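Local coordinates for protein GlcNAc-alpha-1,4-Gal-releasing endo-beta-galactosidase (Clostridium perfringens, PDB 1UPS) that probably hydrolyses O-glycosyl bonds as a calcium-binding family 16 endo-beta-galactosidase, releasing GlcNAc-alpha-1,4-Gal from its glycan substrates, at residues P41-E46 with Y67-G72; G72-Y77 with S96-F101. All coordinates share one frame; numbering follows the deposited sequence. Where two conformers were deposited one is given.

Contact 1: residues P41-E46 with Y67-G72; sequences PTLDRE and YRFENG. With CA (calcium ion), chain C.
In the beta-jelly-roll domain of this family 16 glycoside hydrolase, the loop Pro41-Glu46 runs across two aromatic side chains of strand 66-70, an edge strand by its pairing with strand 73-78 alone. The two directions differ by 121°, and no hydrogen bond joins the segments, so the contact rests on packing, with 245 Å² buried in all. Tyr67 and Phe69, two residues apart on the strand, both start out toward the loop, but their first torsions differ. Phe69 has CG anti to the carbonyl carbon, and its ring lies obliquely against the loop backbone: CD2 is 3.3 Å from Pro41 O, and CE2 is 3.6 Å from Leu43 N. Pro41 follows a cis peptide bond, and its own ring points away, so the proline meets Phe69 through its carbonyl. Tyr67 instead holds CG in the crowded position between the backbone N and the carbonyl carbon (chi1 60°). Its side chain crosses that of Leu43 at about a right angle, and Leu43 CB sits 4.0 Å from Tyr67 CE2. Leu43, with CG anti to the backbone N, also brings CD1 to 4.3 Å from Phe69 CZ, thus bridging both rings; Trp48 packs on it as well. Arg45 extends its chain from CG to NE toward the phenol, its guanidinium plane 60° from the ring. Asp50 OD1 gathers the two polar ends, salt-bridged to Arg45 NH2 and hydrogen-bonded to Tyr67 OH. Between themselves, Arg45 NH2 and Tyr67 OH stand 3.4 Å apart at an angle too poor for a hydrogen bond.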
loop_
_atom_site.group_PDB
_atom_site.type_symbol
_atom_site.label_atom_id
_atom_site.label_comp_id
_atom_site.label_asym_id
_atom_site.label_seq_id
_atom_site.Cartn_x
_atom_site.Cartn_y
_atom_site.Cartn_z
ATOM N N PRO A 41 15.823 -18.852 -18.613
ATOM C CA PRO A 41 14.663 -18.705 -19.504
ATOM C C PRO A 41 13.414 -19.487 -19.087
ATOM O O PRO A 41 12.420 -19.482 -19.824
ATOM C CB PRO A 41 15.196 -19.271 -20.820
ATOM C CG PRO A 41 16.105 -20.365 -20.383
ATOM C CD PRO A 41 16.724 -19.932 -19.068
ATOM N N THR A 42 13.447 -20.151 -17.937
ATOM C CA THR A 42 12.248 -20.844 -17.468
ATOM C C THR A 42 11.789 -20.361 -16.099
ATOM O O THR A 42 12.605 -19.975 -15.244
ATOM C CB THR A 42 12.446 -22.368 -17.424
ATOM O OG1 THR A 42 13.462 -22.672 -16.478
ATOM C CG2 THR A 42 13.027 -22.901 -18.721
ATOM N N LEU A 43 10.476 -20.419 -15.898
ATOM C CA LEU A 43 9.873 -20.055 -14.629
ATOM C C LEU A 43 10.263 -21.096 -13.580
ATOM O O LEU A 43 10.208 -22.295 -13.853
ATOM C CB LEU A 43 8.357 -20.025 -14.779
ATOM C CG LEU A 43 7.560 -19.508 -13.584
ATOM C CD1 LEU A 43 7.760 -17.999 -13.413
ATOM C CD2 LEU A 43 6.084 -19.808 -13.805
ATOM N N ASP A 44 10.649 -20.636 -12.393
ATOM C CA ASP A 44 11.050 -21.539 -11.309
ATOM C C ASP A 44 9.797 -22.153 -10.697
ATOM O O ASP A 44 9.060 -21.486 -9.959
ATOM C CB ASP A 44 11.843 -20.768 -10.248
ATOM C CG ASP A 44 12.442 -21.669 -9.178
ATOM O OD1 ASP A 44 11.948 -22.791 -8.944
ATOM O OD2 ASP A 44 13.433 -21.319 -8.517
ATOM N N ARG A 45 9.558 -23.425 -10.996
ATOM C CA ARG A 45 8.305 -24.059 -10.591
ATOM C C ARG A 45 8.287 -24.490 -9.118
ATOM O O ARG A 45 7.277 -25.001 -8.613
ATOM C CB ARG A 45 7.962 -25.207 -11.547
ATOM C CG ARG A 45 7.703 -24.685 -12.956
ATOM C CD ARG A 45 7.033 -25.660 -13.891
ATOM N NE ARG A 45 6.850 -25.068 -15.218
ATOM C CZ ARG A 45 5.796 -24.329 -15.578
ATOM N NH1 ARG A 45 4.808 -24.098 -14.716
ATOM N NH2 ARG A 45 5.721 -23.835 -16.811
ATOM N N GLU A 46 9.401 -24.271 -8.427
ATOM C CA GLU A 46 9.415 -24.424 -6.981
ATOM C C GLU A 46 8.860 -23.168 -6.306
ATOM O O GLU A 46 8.537 -23.194 -5.114
ATOM C CB GLU A 46 10.834 -24.754 -6.472
ATOM C CG GLU A 46 11.306 -26.176 -6.794
ATOM C CD GLU A 46 10.371 -27.264 -6.277
ATOM O OE1 GLU A 46 10.050 -28.194 -7.054
ATOM O OE2 GLU A 46 9.959 -27.207 -5.092
ATOM N N TYR A 67 4.129 -15.800 -21.315
ATOM C CA TYR A 67 5.240 -15.005 -20.783
ATOM C C TYR A 67 6.547 -15.441 -21.459
ATOM O O TYR A 67 6.609 -16.510 -22.103
ATOM C CB TYR A 67 5.363 -15.149 -19.247
ATOM C CG TYR A 67 5.598 -16.581 -18.789
ATOM C CD1 TYR A 67 4.517 -17.456 -18.599
ATOM C CD2 TYR A 67 6.889 -17.074 -18.579
ATOM C CE1 TYR A 67 4.712 -18.777 -18.205
ATOM C CE2 TYR A 67 7.106 -18.422 -18.186
ATOM C CZ TYR A 67 6.002 -19.256 -17.995
ATOM O OH TYR A 67 6.177 -20.574 -17.623
ATOM N N ARG A 68 7.560 -14.584 -21.347
ATOM C CA ARG A 68 8.935 -14.895 -21.751
ATOM C C ARG A 68 9.854 -14.208 -20.750
ATOM O O ARG A 68 9.389 -13.479 -19.859
ATOM C CB ARG A 68 9.240 -14.422 -23.183
ATOM C CG ARG A 68 9.137 -12.918 -23.444
ATOM C CD ARG A 68 9.162 -12.502 -24.945
ATOM N NE ARG A 68 9.348 -11.057 -25.100
ATOM C CZ ARG A 68 8.379 -10.158 -25.253
ATOM N NH1 ARG A 68 8.685 -8.870 -25.359
ATOM N NH2 ARG A 68 7.103 -10.520 -25.298
ATOM N N PHE A 69 11.148 -14.469 -20.880
ATOM C CA PHE A 69 12.148 -13.744 -20.100
ATOM C C PHE A 69 12.986 -12.954 -21.080
ATOM O O PHE A 69 13.404 -13.504 -22.099
ATOM C CB PHE A 69 13.006 -14.725 -19.300
ATOM C CG PHE A 69 12.234 -15.419 -18.210
ATOM C CD1 PHE A 69 12.211 -14.895 -16.915
ATOM C CD2 PHE A 69 11.502 -16.577 -18.489
ATOM C CE1 PHE A 69 11.457 -15.514 -15.896
ATOM C CE2 PHE A 69 10.751 -17.204 -17.483
ATOM C CZ PHE A 69 10.743 -16.672 -16.190
ATOM N N GLU A 70 13.182 -11.668 -20.802
ATOM C CA GLU A 70 13.893 -10.768 -21.727
ATOM C C GLU A 70 14.727 -9.783 -20.910
ATOM O O GLU A 70 14.197 -9.107 -20.018
ATOM C CB GLU A 70 12.899 -10.054 -22.678
ATOM C CG GLU A 70 13.513 -9.043 -23.659
ATOM C CD GLU A 70 12.513 -8.482 -24.682
ATOM O OE1 GLU A 70 12.851 -7.487 -25.408
ATOM O OE2 GLU A 70 11.402 -9.050 -24.810
ATOM N N ASN A 71 16.036 -9.739 -21.187
ATOM C CA ASN A 71 16.924 -8.740 -20.576
ATOM C C ASN A 71 16.866 -8.778 -19.037
ATOM O O ASN A 71 16.759 -7.740 -18.375
ATOM C CB ASN A 71 16.550 -7.350 -21.126
ATOM C CG ASN A 71 17.605 -6.292 -20.847
ATOM O OD1 ASN A 71 18.805 -6.490 -21.085
ATOM N ND2 ASN A 71 17.152 -5.147 -20.344
ATOM N N GLY A 72 16.934 -9.988 -18.480
ATOM C CA GLY A 72 16.890 -10.194 -17.037
ATOM C C GLY A 72 15.538 -9.986 -16.350
ATOM O O GLY A 72 15.496 -9.913 -15.118
HETATM CA CA CA C . 16.492 -9.768 -12.974
HETATM O O HOH W 1 18.496 -8.687 -13.968
HETATM O O HOH W 2 17.696 -9.292 -10.977
#

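Contact 2: residues G72-Y77 with S96-F101. With CA (calcium ion), chain C.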
loop_
_atom_site.group_PDB
_atom_site.type_symbol
_atom_site.label_atom_id
_atom_site.label_comp_id
_atom_site.label_asym_id
_atom_site.label_seq_id
_atom_site.Cartn_x
_atom_site.Cartn_y
_atom_site.Cartn_z
ATOM N N GLY A 72 16.934 -9.988 -18.480
ATOM C CA GLY A 72 16.890 -10.194 -17.037
ATOM C C GLY A 72 15.538 -9.986 -16.350
ATOM O O GLY A 72 15.496 -9.913 -15.118
ATOM N N SER A 73 14.446 -9.920 -17.121
ATOM C CA SER A 73 13.108 -9.678 -16.549
ATOM C C SER A 73 12.117 -10.746 -16.950
ATOM O O SER A 73 12.211 -11.318 -18.048
ATOM C CB SER A 73 12.566 -8.319 -17.019
ATOM O OG SER A 73 13.301 -7.254 -16.430
ATOM N N LEU A 74 11.161 -11.022 -16.069
ATOM C CA LEU A 74 9.955 -11.727 -16.502
ATOM C C LEU A 74 9.080 -10.747 -17.295
ATOM O O LEU A 74 8.737 -9.652 -16.803
ATOM C CB LEU A 74 9.180 -12.252 -15.282
ATOM C CG LEU A 74 7.762 -12.791 -15.537
ATOM C CD1 LEU A 74 7.838 -14.112 -16.294
ATOM C CD2 LEU A 74 7.039 -12.957 -14.181
ATOM N N VAL A 75 8.718 -11.148 -18.511
ATOM C CA VAL A 75 7.803 -10.382 -19.354
ATOM C C VAL A 75 6.512 -11.193 -19.555
ATOM O O VAL A 75 6.427 -12.063 -20.437
ATOM C CB VAL A 75 8.451 -9.993 -20.718
ATOM C CG1 VAL A 75 7.457 -9.232 -21.631
ATOM C CG2 VAL A 75 9.726 -9.187 -20.495
ATOM N N GLU A 76 5.519 -10.908 -18.712
ATOM C CA GLU A 76 4.171 -11.469 -18.896
ATOM C C GLU A 76 3.503 -10.718 -20.027
ATOM O O GLU A 76 3.606 -9.503 -20.082
ATOM C CB GLU A 76 3.357 -11.241 -17.618
ATOM C CG GLU A 76 3.922 -12.009 -16.436
ATOM C CD GLU A 76 3.068 -11.847 -15.182
ATOM O OE1 GLU A 76 2.933 -12.836 -14.419
ATOM O OE2 GLU A 76 2.549 -10.733 -14.963
ATOM N N TYR A 77 2.805 -11.424 -20.914
ATOM C CA TYR A 77 2.152 -10.764 -22.034
ATOM C C TYR A 77 0.834 -11.418 -22.406
ATOM O O TYR A 77 0.618 -12.612 -22.142
ATOM C CB TYR A 77 3.086 -10.671 -23.259
ATOM C CG TYR A 77 3.552 -11.981 -23.886
ATOM C CD1 TYR A 77 4.767 -12.575 -23.519
ATOM C CD2 TYR A 77 2.793 -12.606 -24.885
ATOM C CE1 TYR A 77 5.215 -13.779 -24.147
ATOM C CE2 TYR A 77 3.225 -13.798 -25.498
ATOM C CZ TYR A 77 4.428 -14.371 -25.132
ATOM O OH TYR A 77 4.830 -15.545 -25.750
ATOM N N SER A 96 -2.678 -12.812 -18.147
ATOM C CA SER A 96 -1.556 -13.732 -18.022
ATOM C C SER A 96 -1.000 -13.575 -16.612
ATOM O O SER A 96 -0.490 -12.498 -16.248
ATOM C CB SER A 96 -0.464 -13.419 -19.044
ATOM O OG SER A 96 -0.819 -13.907 -20.332
ATOM N N ALA A 97 -1.048 -14.650 -15.832
ATOM C CA ALA A 97 -0.680 -14.575 -14.400
ATOM C C ALA A 97 0.296 -15.665 -13.944
ATOM O O ALA A 97 0.258 -16.805 -14.446
ATOM C CB ALA A 97 -1.962 -14.657 -13.528
ATOM N N ILE A 98 1.139 -15.320 -12.965
ATOM C CA ILE A 98 1.802 -16.346 -12.164
ATOM C C ILE A 98 1.373 -16.175 -10.714
ATOM O O ILE A 98 1.021 -15.056 -10.290
ATOM C CB ILE A 98 3.351 -16.339 -12.333
ATOM C CG1 ILE A 98 3.986 -15.035 -11.803
ATOM C CG2 ILE A 98 3.715 -16.582 -13.806
ATOM C CD1 ILE A 98 5.519 -15.096 -11.646
ATOM N N MET A 99 1.376 -17.276 -9.955
ATOM C CA MET A 99 0.995 -17.199 -8.544
ATOM C C MET A 99 1.969 -17.993 -7.707
ATOM O O MET A 99 2.487 -18.988 -8.181
ATOM C CB MET A 99 -0.409 -17.766 -8.318
ATOM C CG MET A 99 -1.486 -17.273 -9.291
ATOM S SD MET A 99 -3.156 -17.539 -8.679
ATOM C CE MET A 99 -3.147 -19.386 -8.482
ATOM N N SER A 100 2.207 -17.555 -6.469
ATOM C CA SER A 100 3.123 -18.261 -5.553
ATOM C C SER A 100 2.440 -19.379 -4.732
ATOM O O SER A 100 2.966 -19.815 -3.705
ATOM C CB SER A 100 3.825 -17.261 -4.618
ATOM O OG SER A 100 2.940 -16.808 -3.598
ATOM N N PHE A 101 1.286 -19.849 -5.200
ATOM C CA PHE A 101 0.498 -20.876 -4.499
ATOM C C PHE A 101 -0.499 -21.484 -5.491
ATOM O O PHE A 101 -0.696 -20.965 -6.606
ATOM C CB PHE A 101 -0.288 -20.245 -3.334
ATOM C CG PHE A 101 -1.296 -19.230 -3.799
ATOM C CD1 PHE A 101 -0.903 -17.915 -4.050
ATOM C CD2 PHE A 101 -2.611 -19.617 -4.078
ATOM C CE1 PHE A 101 -1.827 -16.980 -4.557
ATOM C CE2 PHE A 101 -3.546 -18.690 -4.573
ATOM C CZ PHE A 101 -3.145 -17.365 -4.812
HETATM CA CA CA C . 16.492 -9.768 -12.974
HETATM O O HOH W 1 18.496 -8.687 -13.968
HETATM O O HOH W 2 17.696 -9.292 -10.977
#
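Strands 73-77 and 96-99 approach to 6.8 Å between their axes with N-to-C directions 133° apart, and their closest CA atoms, those of Tyr77 and Ser96, are 6.2 Å from each other. They are facing strands from the two sheets of the family 16 beta-jelly-roll sandwich: Leu74 pairs its backbone with Ile271 in one sheet, while Ile98 pairs with Leu250 in the other. Leu74, Glu76, Ser96 and Ile98 all direct their side chains into the gap, following the alternation of the strands. Leu74 and Ile98 meet tip to tip, Leu74 CD2 lying 3.6 Å from Ile98 CD1. Ile98 achieves this with CG1 in the crowded position between the backbone N and the carbonyl carbon, whereas Leu74 sets CG anti to the backbone N. Glu76 crosses Ile98 obliquely on a chain that is extended beyond CG, which carries its buried carboxylate over to the opposite strand. There OE1 of Glu76 lies 3.6 Å from CG1 of Ile98, and OE2 accepts a hydrogen bond from Trp269 NE1, a partner on strand 267-279 that would help offset the cost of burying any charge the group carries. At the Tyr77 end the one hydrogen bond across the two segments forms. The hydroxyl of Ser96 also bonds to Asn66 N and Gln82 NE2, so it ties strand 94-99 to strands 66-70 and 73-78 and to the loop that follows them. Its OG is anti to the carbonyl carbon (chi1 -78°) and donates to Tyr77 O over 2.6 Å, arriving 43° above the carbonyl plane.

In the fold
Strands 66-70 and 73-78 are consecutive, antiparallel neighbours in one sheet, and Arg68 O lies 2.8 Å from Val75 N, a probable hydrogen bond between the two contacts. Contact 1 is a surface contact in which a loop covers the outer strand; contact 2 is buried, where strand 73-78 faces strand 94-99 of the other sheet. Their centres are 8 Å apart. The first relies on aromatic rings against backbone and leucine, without a hydrogen bond across it, whereas the second combines an aliphatic pair, a buried carboxylate and a serine-to-carbonyl hydrogen bond. Gly72 belongs to both, its carbonyl binding calcium together with Glu37, Asn39, Asp272 and two waters at the turn.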